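Local coordinates for ferrous iron uptake transporter protein B (Streptococcus thermophilus, PDB 3TAH) that probably transports ferrous iron across the cell membrane in a GTP-driven uptake system, this chain being its soluble part with the G-protein domain, at residues A[86-91]-A[98-103]; A[112-117]-A[125-130]. The protein carries 1 engineered substitution. One frame throughout, in Å; residues are numbered along the deposited sequence. Where two conformers were deposited one is given.

Contacts 1 and 2 follow one another along the chain, their centres 11 Å apart, and meet at one sheet, where strands 83-89 and 110-115 run parallel as neighbours. Probable backbone hydrogen bonds join them: Asn86 O to Ala113 N at 2.9 Å and Val88 O to Asn115 N at 2.7 Å. Ala90 packs its O on Ile127 CD1 and its side chain on Leu114, and so touches both segments of contact 2. Contact 2 carries residues that hold the guanine of the bound nucleotide; in contact 1 the side chain of Asn86 lies about 10 Å from that ligand at nearest atoms. The magnesium ion of 125-130 is a separate site, 19.7 Å from O6 of the nucleotide.

Contact 1 of 2, residues A[86-91]-A[98-103]; sequences NVVDAT and YLTTQL
Thr100 donates from OG1 to Asn86 OD1 at 2.6 Å, and this bond joins strand 83-89 to helix 93-105. The hydroxyl lies in the carbonyl plane of the amide, with a C=O...donor angle of 145°, and the two side chains cross at about a right angle. Asn86 carries CG anti to its backbone N (chi1 177°), which places the amide oxygen at the Thr100 hydroxyl. Its other end is held too: ND2 gives hydrogen bonds to Ile9 O on strand 4-10 and to a water at 3.0 Å from ND2. That water in turn donates a weak bond to Thr100 OG1, a second, looser link between the same two side chains. With OD1 and ND2 both engaged, the rotation of this buried amide is fixed.

Leu103 comes in one turn further along the helix and lays CD1 over the face of the amide, 3.6 Å from Asn86 CG, leaving the amide edge to the polar partners. On the strand, Val88 adds CG2 at 3.8 Å from Thr100 OG1.

The axes of strand 86-89 and helix 98-103 come within 9.7 Å and run nearly antiparallel, at 160°, as strand and helix do in the beta-alpha-beta crossover 83-89, 93-105, 110-115 of a P-loop GTPase domain.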
ATOM      1  N   ASN A  86      -4.992   5.048  -2.875  1.00 12.55           N
ATOM      2  CA  ASN A  86      -3.592   5.408  -2.694  1.00 11.70           C
ATOM      3  C   ASN A  86      -3.335   6.692  -3.477  1.00 13.60           C
ATOM      4  O   ASN A  86      -3.389   6.680  -4.707  1.00 11.52           O
ATOM      5  CB  ASN A  86      -2.713   4.221  -3.159  1.00 12.90           C
ATOM      6  CG  ASN A  86      -1.214   4.490  -3.101  1.00 12.42           C
ATOM      7  OD1 ASN A  86      -0.439   3.863  -3.838  1.00 13.17           O
ATOM      8  ND2 ASN A  86      -0.791   5.398  -2.230  1.00 12.60           N
ATOM      9  N   VAL A  87      -3.065   7.782  -2.755  1.00 12.20           N
ATOM     10  CA  VAL A  87      -2.732   9.083  -3.362  1.00 13.06           C
ATOM     11  C   VAL A  87      -1.230   9.092  -3.658  1.00 12.82           C
ATOM     12  O   VAL A  87      -0.404   8.937  -2.751  1.00 13.67           O
ATOM     13  CB  VAL A  87      -3.119  10.271  -2.443  1.00 13.41           C
ATOM     14  CG1 VAL A  87      -2.785  11.615  -3.096  1.00 14.46           C
ATOM     15  CG2 VAL A  87      -4.596  10.194  -2.083  1.00 14.37           C
ATOM     16  N   VAL A  88      -0.902   9.254  -4.935  1.00 14.42           N
ATOM     17  CA  VAL A  88       0.470   9.229  -5.443  1.00 15.27           C
ATOM     18  C   VAL A  88       0.793  10.543  -6.160  1.00 16.83           C
ATOM     19  O   VAL A  88       0.045  10.975  -7.033  1.00 17.27           O
ATOM     20  CB  VAL A  88       0.649   8.033  -6.414  1.00 16.37           C
ATOM     21  CG1 VAL A  88       1.967   8.101  -7.219  1.00 15.12           C
ATOM     22  CG2 VAL A  88       0.543   6.709  -5.632  1.00 13.61           C
ATOM     23  N   ASP A  89       1.913  11.151  -5.774  1.00 16.86           N
ATOM     24  CA  ASP A  89       2.445  12.348  -6.400  1.00 16.87           C
ATOM     25  C   ASP A  89       3.100  12.020  -7.742  1.00 14.61           C
ATOM     26  O   ASP A  89       4.233  11.498  -7.791  1.00 14.21           O
ATOM     27  CB  ASP A  89       3.471  12.991  -5.460  1.00 17.58           C
ATOM     28  CG  ASP A  89       4.077  14.276  -6.016  1.00 18.68           C
ATOM     29  OD1 ASP A  89       3.739  14.712  -7.129  1.00 16.97           O
ATOM     30  OD2 ASP A  89       4.914  14.851  -5.311  1.00 19.28           O
ATOM     31  N   ALA A  90       2.397  12.359  -8.822  1.00 14.75           N
ATOM     32  CA  ALA A  90       2.863  12.085 -10.184  1.00 16.38           C
ATOM     33  C   ALA A  90       4.235  12.675 -10.497  1.00 18.08           C
ATOM     34  O   ALA A  90       4.955  12.112 -11.316  1.00 18.87           O
ATOM     35  CB  ALA A  90       1.861  12.583 -11.199  1.00 14.83           C
ATOM     36  N   THR A  91       4.583  13.792  -9.848  1.00 18.59           N
ATOM     37  CA  THR A  91       5.861  14.479 -10.089  1.00 19.97           C
ATOM     38  C   THR A  91       7.031  13.829  -9.340  1.00 21.64           C
ATOM     39  O   THR A  91       8.168  14.254  -9.479  1.00 20.94           O
ATOM     40  CB  THR A  91       5.807  15.977  -9.699  1.00 19.65           C
ATOM     41  OG1 THR A  91       5.895  16.115  -8.273  1.00 18.42           O
ATOM     42  CG2 THR A  91       4.533  16.648 -10.221  1.00 21.04           C
ATOM     43  N   TYR A  98       7.011   3.270  -3.791  1.00 14.17           N
ATOM     44  CA  TYR A  98       7.621   2.419  -2.774  1.00 14.02           C
ATOM     45  C   TYR A  98       6.567   1.958  -1.768  1.00 13.89           C
ATOM     46  O   TYR A  98       6.400   0.757  -1.517  1.00 13.77           O
ATOM     47  CB  TYR A  98       8.770   3.160  -2.098  1.00 14.21           C
ATOM     48  CG  TYR A  98       9.563   2.322  -1.137  1.00 14.97           C
ATOM     49  CD1 TYR A  98      10.591   1.492  -1.585  1.00 15.88           C
ATOM     50  CD2 TYR A  98       9.304   2.366   0.226  1.00 15.72           C
ATOM     51  CE1 TYR A  98      11.315   0.726  -0.715  1.00 16.09           C
ATOM     52  CE2 TYR A  98      10.039   1.600   1.109  1.00 15.85           C
ATOM     53  CZ  TYR A  98      11.037   0.787   0.626  1.00 18.92           C
ATOM     54  OH  TYR A  98      11.757   0.033   1.492  1.00 21.06           O
ATOM     55  N   LEU A  99       5.826   2.913  -1.226  1.00 12.66           N
ATOM     56  CA  LEU A  99       4.701   2.601  -0.355  1.00 12.10           C
ATOM     57  C   LEU A  99       3.636   1.762  -1.093  1.00 12.37           C
ATOM     58  O   LEU A  99       3.118   0.803  -0.545  1.00 11.38           O
ATOM     59  CB  LEU A  99       4.056   3.886   0.175  1.00 12.13           C
ATOM     60  CG  LEU A  99       2.839   3.725   1.095  1.00 14.06           C
ATOM     61  CD1 LEU A  99       3.181   2.995   2.410  1.00 14.96           C
ATOM     62  CD2 LEU A  99       2.206   5.080   1.375  1.00 12.28           C
ATOM     63  N   THR A 100       3.321   2.136  -2.335  1.00 12.18           N
ATOM     64  CA  THR A 100       2.288   1.476  -3.104  1.00 12.12           C
ATOM     65  C   THR A 100       2.508  -0.041  -3.148  1.00 14.58           C
ATOM     66  O   THR A 100       1.561  -0.822  -2.957  1.00 12.90           O
ATOM     67  CB  THR A 100       2.240   2.043  -4.535  1.00 13.10           C
ATOM     68  OG1 THR A 100       2.066   3.468  -4.485  1.00 12.08           O
ATOM     69  CG2 THR A 100       1.121   1.372  -5.328  1.00 12.90           C
ATOM     70  N   THR A 101       3.756  -0.460  -3.369  1.00 14.11           N
ATOM     71  CA  THR A 101       4.047  -1.901  -3.452  1.00 13.44           C
ATOM     72  C   THR A 101       3.651  -2.613  -2.155  1.00 14.11           C
ATOM     73  O   THR A 101       3.117  -3.723  -2.164  1.00 12.64           O
ATOM     74  CB  THR A 101       5.532  -2.194  -3.817  1.00 13.60           C
ATOM     75  OG1 THR A 101       6.414  -1.700  -2.799  1.00 14.21           O
ATOM     76  CG2 THR A 101       5.914  -1.599  -5.187  1.00 13.34           C
ATOM     77  N   GLN A 102       3.898  -1.960  -1.032  1.00 13.49           N
ATOM     78  CA  GLN A 102       3.545  -2.504   0.267  1.00 13.86           C
ATOM     79  C   GLN A 102       2.046  -2.528   0.524  1.00 13.47           C
ATOM     80  O   GLN A 102       1.540  -3.464   1.142  1.00 13.52           O
ATOM     81  CB  GLN A 102       4.247  -1.715   1.369  1.00 15.22           C
ATOM     82  CG  GLN A 102       5.763  -1.753   1.292  1.00 15.86           C
ATOM     83  CD  GLN A 102       6.385  -0.800   2.274  1.00 18.12           C
ATOM     84  OE1 GLN A 102       6.110  -0.891   3.467  1.00 21.63           O
ATOM     85  NE2 GLN A 102       7.208   0.130   1.789  1.00 21.69           N
ATOM     86  N   LEU A 103       1.349  -1.496   0.052  1.00 13.06           N
ATOM     87  CA  LEU A 103      -0.114  -1.447   0.134  1.00 12.98           C
ATOM     88  C   LEU A 103      -0.762  -2.604  -0.639  1.00 14.26           C
ATOM     89  O   LEU A 103      -1.683  -3.249  -0.125  1.00 15.03           O
ATOM     90  CB  LEU A 103      -0.646  -0.100  -0.352  1.00 12.50           C
ATOM     91  CG  LEU A 103      -0.194   1.134   0.448  1.00 12.09           C
ATOM     92  CD1 LEU A 103      -0.611   2.427  -0.274  1.00 11.90           C
ATOM     93  CD2 LEU A 103      -0.713   1.126   1.903  1.00 13.51           C
TER
HETATM   94  O   HOH W   1       2.163   5.859  -2.172  1.00 13.22           O

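Contact 2 of 2, residues A[112-117]-A[125-130]; sequences IALNMI and KKINVD. With MG (magnesium ion), chain E; BGO (3'-O-(N-methylanthraniloyl)guanosine-5'-diphosphate), chain C.
Leu114 reaches from strand 110-115 to meet Ile127 tip to tip, CD2 against Ile127 CG2 at 3.8 Å. From CB outward, the leucine leaves the strand toward 125-130 without yet touching it; CG, anti to the backbone N (chi1 179°), passes beside the methyl of Ala90. There the chain forks. CD1 turns back toward the sheet and rests on Ala90 and Val88, while CD2 goes on across the contact to Ile127, then to Val129 CG2 at 4.0 Å, with Ile117 CD1 of its own segment flanking it. The leucine and Val129 pass alongside one another, pointing opposite ways, and Val140 of the next strand touches both.

One residue on from this apolar patch begins the Asn-x-x-Asp (G4) motif by which GTPases recognise guanine, running here from Asn115 to Asp118. Asn115 ND2 donates to N7 of the nucleotide at 3.2 Å, and Met116 N to its O6 at 3.3 Å. Further bonds hold the Asn115 amide in place: ND2 also reaches Ser14 O, and OD1 is bonded to Thr143 OG1.

At the far side of 125-130 a magnesium ion is bound by Asn128 OD1 at 2.1 Å and Asp130 OD1 at 2.0 Å, together with three waters. Asn128 occupies the N-cap of helix 129-136, and its CB leaves the backbone away from 112-117. Two of the metal waters are tied back to the protein, one accepting from Asn128 ND2 and another from Asp130 N at 3.1 Å.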
ATOM      1  N   ILE A 112      -5.302   3.817  -7.432  1.00 13.68           N
ATOM      2  CA  ILE A 112      -4.369   4.948  -7.308  1.00 12.76           C
ATOM      3  C   ILE A 112      -4.988   6.237  -7.833  1.00 12.85           C
ATOM      4  O   ILE A 112      -5.499   6.236  -8.950  1.00 14.51           O
ATOM      5  CB  ILE A 112      -3.040   4.688  -8.054  1.00 13.12           C
ATOM      6  CG1 ILE A 112      -2.216   3.592  -7.361  1.00 14.73           C
ATOM      7  CG2 ILE A 112      -2.213   5.976  -8.157  1.00 10.85           C
ATOM      8  CD1 ILE A 112      -0.927   3.190  -8.151  1.00 15.67           C
ATOM      9  N   ALA A 113      -4.950   7.309  -7.027  1.00 13.48           N
ATOM     10  CA  ALA A 113      -5.223   8.671  -7.492  1.00 13.11           C
ATOM     11  C   ALA A 113      -3.836   9.201  -7.825  1.00 14.39           C
ATOM     12  O   ALA A 113      -3.039   9.474  -6.935  1.00 14.11           O
ATOM     13  CB  ALA A 113      -5.908   9.539  -6.421  1.00 14.36           C
ATOM     14  N   LEU A 114      -3.561   9.332  -9.119  1.00 12.95           N
ATOM     15  CA  LEU A 114      -2.280   9.789  -9.612  1.00 13.17           C
ATOM     16  C   LEU A 114      -2.426  11.300  -9.625  1.00 14.36           C
ATOM     17  O   LEU A 114      -2.848  11.879 -10.639  1.00 13.62           O
ATOM     18  CB  LEU A 114      -1.988   9.194 -10.997  1.00 13.17           C
ATOM     19  CG  LEU A 114      -0.664   9.613 -11.656  1.00 12.93           C
ATOM     20  CD1 LEU A 114       0.507   9.092 -10.836  1.00 14.28           C
ATOM     21  CD2 LEU A 114      -0.542   9.137 -13.099  1.00 14.82           C
ATOM     22  N   ASN A 115      -2.074  11.903  -8.483  1.00 14.25           N
ATOM     23  CA  ASN A 115      -2.351  13.302  -8.155  1.00 15.98           C
ATOM     24  C   ASN A 115      -1.213  14.232  -8.617  1.00 16.71           C
ATOM     25  O   ASN A 115      -0.144  13.763  -9.012  1.00 16.96           O
ATOM     26  CB  ASN A 115      -2.669  13.415  -6.645  1.00 16.59           C
ATOM     27  CG  ASN A 115      -3.334  14.735  -6.263  1.00 16.88           C
ATOM     28  OD1 ASN A 115      -4.310  15.156  -6.885  1.00 15.99           O
ATOM     29  ND2 ASN A 115      -2.811  15.390  -5.229  1.00 17.25           N
ATOM     30  N   MET A 116      -1.434  15.546  -8.582  0.50 16.56           N
ATOM     31  CA  MET A 116      -0.461  16.535  -9.072  0.50 16.93           C
ATOM     32  C   MET A 116      -0.269  16.448 -10.579  0.50 17.71           C
ATOM     33  O   MET A 116       0.768  16.880 -11.090  0.50 17.85           O
ATOM     34  CB  MET A 116       0.912  16.372  -8.423  0.50 16.61           C
ATOM     35  CG  MET A 116       0.893  16.410  -6.923  0.50 17.30           C
ATOM     36  SD  MET A 116       0.978  18.115  -6.358  0.50 15.64           S
ATOM     37  CE  MET A 116       0.837  17.824  -4.602  0.50 16.49           C
ATOM     38  N   ILE A 117      -1.257  15.902 -11.287  1.00 18.63           N
ATOM     39  CA  ILE A 117      -1.133  15.680 -12.726  1.00 20.39           C
ATOM     40  C   ILE A 117      -0.983  17.012 -13.497  1.00 21.97           C
ATOM     41  O   ILE A 117      -0.337  17.066 -14.557  1.00 21.59           O
ATOM     42  CB  ILE A 117      -2.304  14.782 -13.263  1.00 19.52           C
ATOM     43  CG1 ILE A 117      -1.828  13.947 -14.452  1.00 21.77           C
ATOM     44  CG2 ILE A 117      -3.562  15.603 -13.595  1.00 20.88           C
ATOM     45  CD1 ILE A 117      -0.825  12.853 -14.063  1.00 20.17           C
ATOM     46  N   LYS A 125       6.839  16.801 -18.370  1.00 45.73           N
ATOM     47  CA  LYS A 125       6.864  15.358 -18.127  1.00 43.20           C
ATOM     48  C   LYS A 125       5.530  14.738 -18.547  1.00 41.36           C
ATOM     49  O   LYS A 125       4.522  15.443 -18.686  1.00 41.17           O
ATOM     50  CB  LYS A 125       7.165  15.058 -16.658  1.00 43.39           C
ATOM     51  CG  LYS A 125       8.559  15.492 -16.188  1.00 43.36           C
ATOM     52  CD  LYS A 125       8.840  15.024 -14.759  1.00 44.17           C
ATOM     53  N   LYS A 126       5.548  13.421 -18.766  1.00 38.99           N
ATOM     54  CA  LYS A 126       4.355  12.647 -19.149  1.00 36.24           C
ATOM     55  C   LYS A 126       4.347  11.279 -18.461  1.00 32.66           C
ATOM     56  O   LYS A 126       5.413  10.705 -18.194  1.00 32.74           O
ATOM     57  CB  LYS A 126       4.286  12.455 -20.672  1.00 36.82           C
ATOM     58  N   ILE A 127       3.141  10.790 -18.158  1.00 27.71           N
ATOM     59  CA  ILE A 127       2.920   9.446 -17.627  1.00 25.45           C
ATOM     60  C   ILE A 127       1.777   8.850 -18.433  1.00 24.14           C
ATOM     61  O   ILE A 127       0.721   9.478 -18.576  1.00 24.05           O
ATOM     62  CB  ILE A 127       2.543   9.444 -16.115  1.00 24.98           C
ATOM     63  CG1 ILE A 127       3.724   9.920 -15.274  1.00 24.89           C
ATOM     64  CG2 ILE A 127       2.070   8.041 -15.659  1.00 23.65           C
ATOM     65  CD1 ILE A 127       3.467  10.014 -13.768  1.00 25.58           C
ATOM     66  N   ASN A 128       1.985   7.649 -18.966  1.00 21.95           N
ATOM     67  CA  ASN A 128       0.938   6.980 -19.720  1.00 21.84           C
ATOM     68  C   ASN A 128       0.088   6.198 -18.717  1.00 19.69           C
ATOM     69  O   ASN A 128       0.443   5.092 -18.311  1.00 18.26           O
ATOM     70  CB  ASN A 128       1.525   6.107 -20.823  1.00 22.80           C
ATOM     71  CG  ASN A 128       0.475   5.642 -21.804  1.00 25.02           C
ATOM     72  OD1 ASN A 128      -0.698   5.508 -21.449  1.00 26.04           O
ATOM     73  ND2 ASN A 128       0.880   5.398 -23.050  1.00 25.30           N
ATOM     74  N   VAL A 129      -1.037   6.785 -18.326  1.00 17.51           N
ATOM     75  CA  VAL A 129      -1.856   6.247 -17.226  1.00 16.42           C
ATOM     76  C   VAL A 129      -2.280   4.786 -17.404  1.00 16.88           C
ATOM     77  O   VAL A 129      -2.083   3.977 -16.487  1.00 14.20           O
ATOM     78  CB  VAL A 129      -3.080   7.150 -16.948  1.00 16.26           C
ATOM     79  CG1 VAL A 129      -4.014   6.519 -15.934  1.00 14.18           C
ATOM     80  CG2 VAL A 129      -2.601   8.483 -16.434  1.00 18.10           C
ATOM     81  N   ASP A 130      -2.852   4.425 -18.557  1.00 17.53           N
ATOM     82  CA  ASP A 130      -3.329   3.049 -18.709  1.00 18.87           C
ATOM     83  C   ASP A 130      -2.172   2.034 -18.685  1.00 18.64           C
ATOM     84  O   ASP A 130      -2.361   0.925 -18.174  1.00 17.47           O
ATOM     85  CB  ASP A 130      -4.254   2.852 -19.921  1.00 20.80           C
ATOM     86  CG  ASP A 130      -3.505   2.731 -21.192  1.00 23.55           C
ATOM     87  OD1 ASP A 130      -2.673   3.630 -21.438  1.00 28.23           O
ATOM     88  OD2 ASP A 130      -3.737   1.761 -21.930  1.00 23.50           O
TER
HETATM   89 MG    MG E 401      -2.555   5.394 -22.483  1.00 27.85          MG
HETATM   90  C'  BGO C 300       0.068  24.145  -0.477  1.00 19.71           C
HETATM   91  N1  BGO C 300      -1.971  19.903  -7.880  1.00 20.31           N
HETATM   92  C2  BGO C 300      -1.215  21.006  -7.423  1.00 21.64           C
HETATM   93  N2  BGO C 300      -0.705  21.866  -8.295  1.00 22.35           N
HETATM   94  N3  BGO C 300      -1.010  21.172  -6.107  1.00 18.99           N
HETATM   95  C4  BGO C 300      -1.541  20.290  -5.233  1.00 19.18           C
HETATM   96  C5  BGO C 300      -2.299  19.179  -5.627  1.00 19.27           C
HETATM   97  C6  BGO C 300      -2.526  18.980  -6.988  1.00 20.30           C
HETATM   98  O6  BGO C 300      -3.190  18.027  -7.417  1.00 17.09           O
HETATM   99  N7  BGO C 300      -2.654  18.539  -4.513  1.00 17.68           N
HETATM  100  C8  BGO C 300      -2.157  19.182  -3.455  1.00 19.04           C
HETATM  101  N9  BGO C 300      -1.488  20.248  -3.913  1.00 19.42           N
HETATM  102  PA  BGO C 300      -1.461  18.328   0.912  1.00 22.32           P
HETATM  103  PB  BGO C 300      -0.767  15.825   2.236  0.60 23.96           P
HETATM  104  C1' BGO C 300       0.810  25.464  -0.782  1.00 20.14           C
HETATM  105  O1' BGO C 300      -0.866  24.115   0.314  1.00 16.66           O
HETATM  106  O1A BGO C 300      -2.851  17.975   0.612  1.00 20.70           O
HETATM  107  C1B BGO C 300      -0.748  21.256  -3.215  1.00 19.04           C
HETATM  108  O1B BGO C 300      -0.502  14.566   1.540  0.60 23.20           O
HETATM  109  C2' BGO C 300       0.303  26.699  -0.349  1.00 21.94           C
HETATM  110  N2' BGO C 300      -0.830  26.801   0.351  1.00 22.91           N
HETATM  111  O2' BGO C 300      -2.100  22.820  -2.097  1.00 17.13           O
HETATM  112  O2A BGO C 300      -1.149  19.183   2.105  1.00 27.10           O
HETATM  113  C2B BGO C 300      -1.217  21.729  -1.935  1.00 19.07           C
HETATM  114  O2B BGO C 300      -2.095  15.945   2.812  0.60 22.76           O
HETATM  115  C3' BGO C 300       1.016  27.853  -0.659  1.00 22.66           C
HETATM  116  O3' BGO C 300       0.417  23.043  -1.084  1.00 18.74           O
HETATM  117  O3A BGO C 300      -0.572  16.977   1.084  1.00 21.96           O
HETATM  118  C3B BGO C 300      -0.385  21.896  -0.742  1.00 19.09           C
HETATM  119  O3B BGO C 300       0.327  16.213   3.184  0.60 23.74           O
HETATM  120  C4' BGO C 300       2.189  27.790  -1.386  1.00 22.04           C
HETATM  121  O4' BGO C 300       0.424  20.553  -2.666  1.00 19.78           O
HETATM  122  C4B BGO C 300       0.623  20.836  -1.181  1.00 18.76           C
HETATM  123  C5' BGO C 300       2.698  26.573  -1.822  1.00 22.69           C
HETATM  124  O5' BGO C 300      -0.819  19.017  -0.394  1.00 20.34           O
HETATM  125  C5B BGO C 300       0.535  19.495  -0.429  1.00 19.96           C
HETATM  126  C6' BGO C 300       1.998  25.400  -1.516  1.00 21.17           C
HETATM  127  CM' BGO C 300      -1.133  27.946   1.230  1.00 25.83           C
HETATM  128  O   HOH W   2      -1.705   4.189 -23.970  1.00 27.45           O
HETATM  129  O   HOH W   3      -3.383   6.493 -20.768  1.00 20.40           O
HETATM  130  O   HOH W   4      -2.526   7.155 -23.518  1.00 21.08           O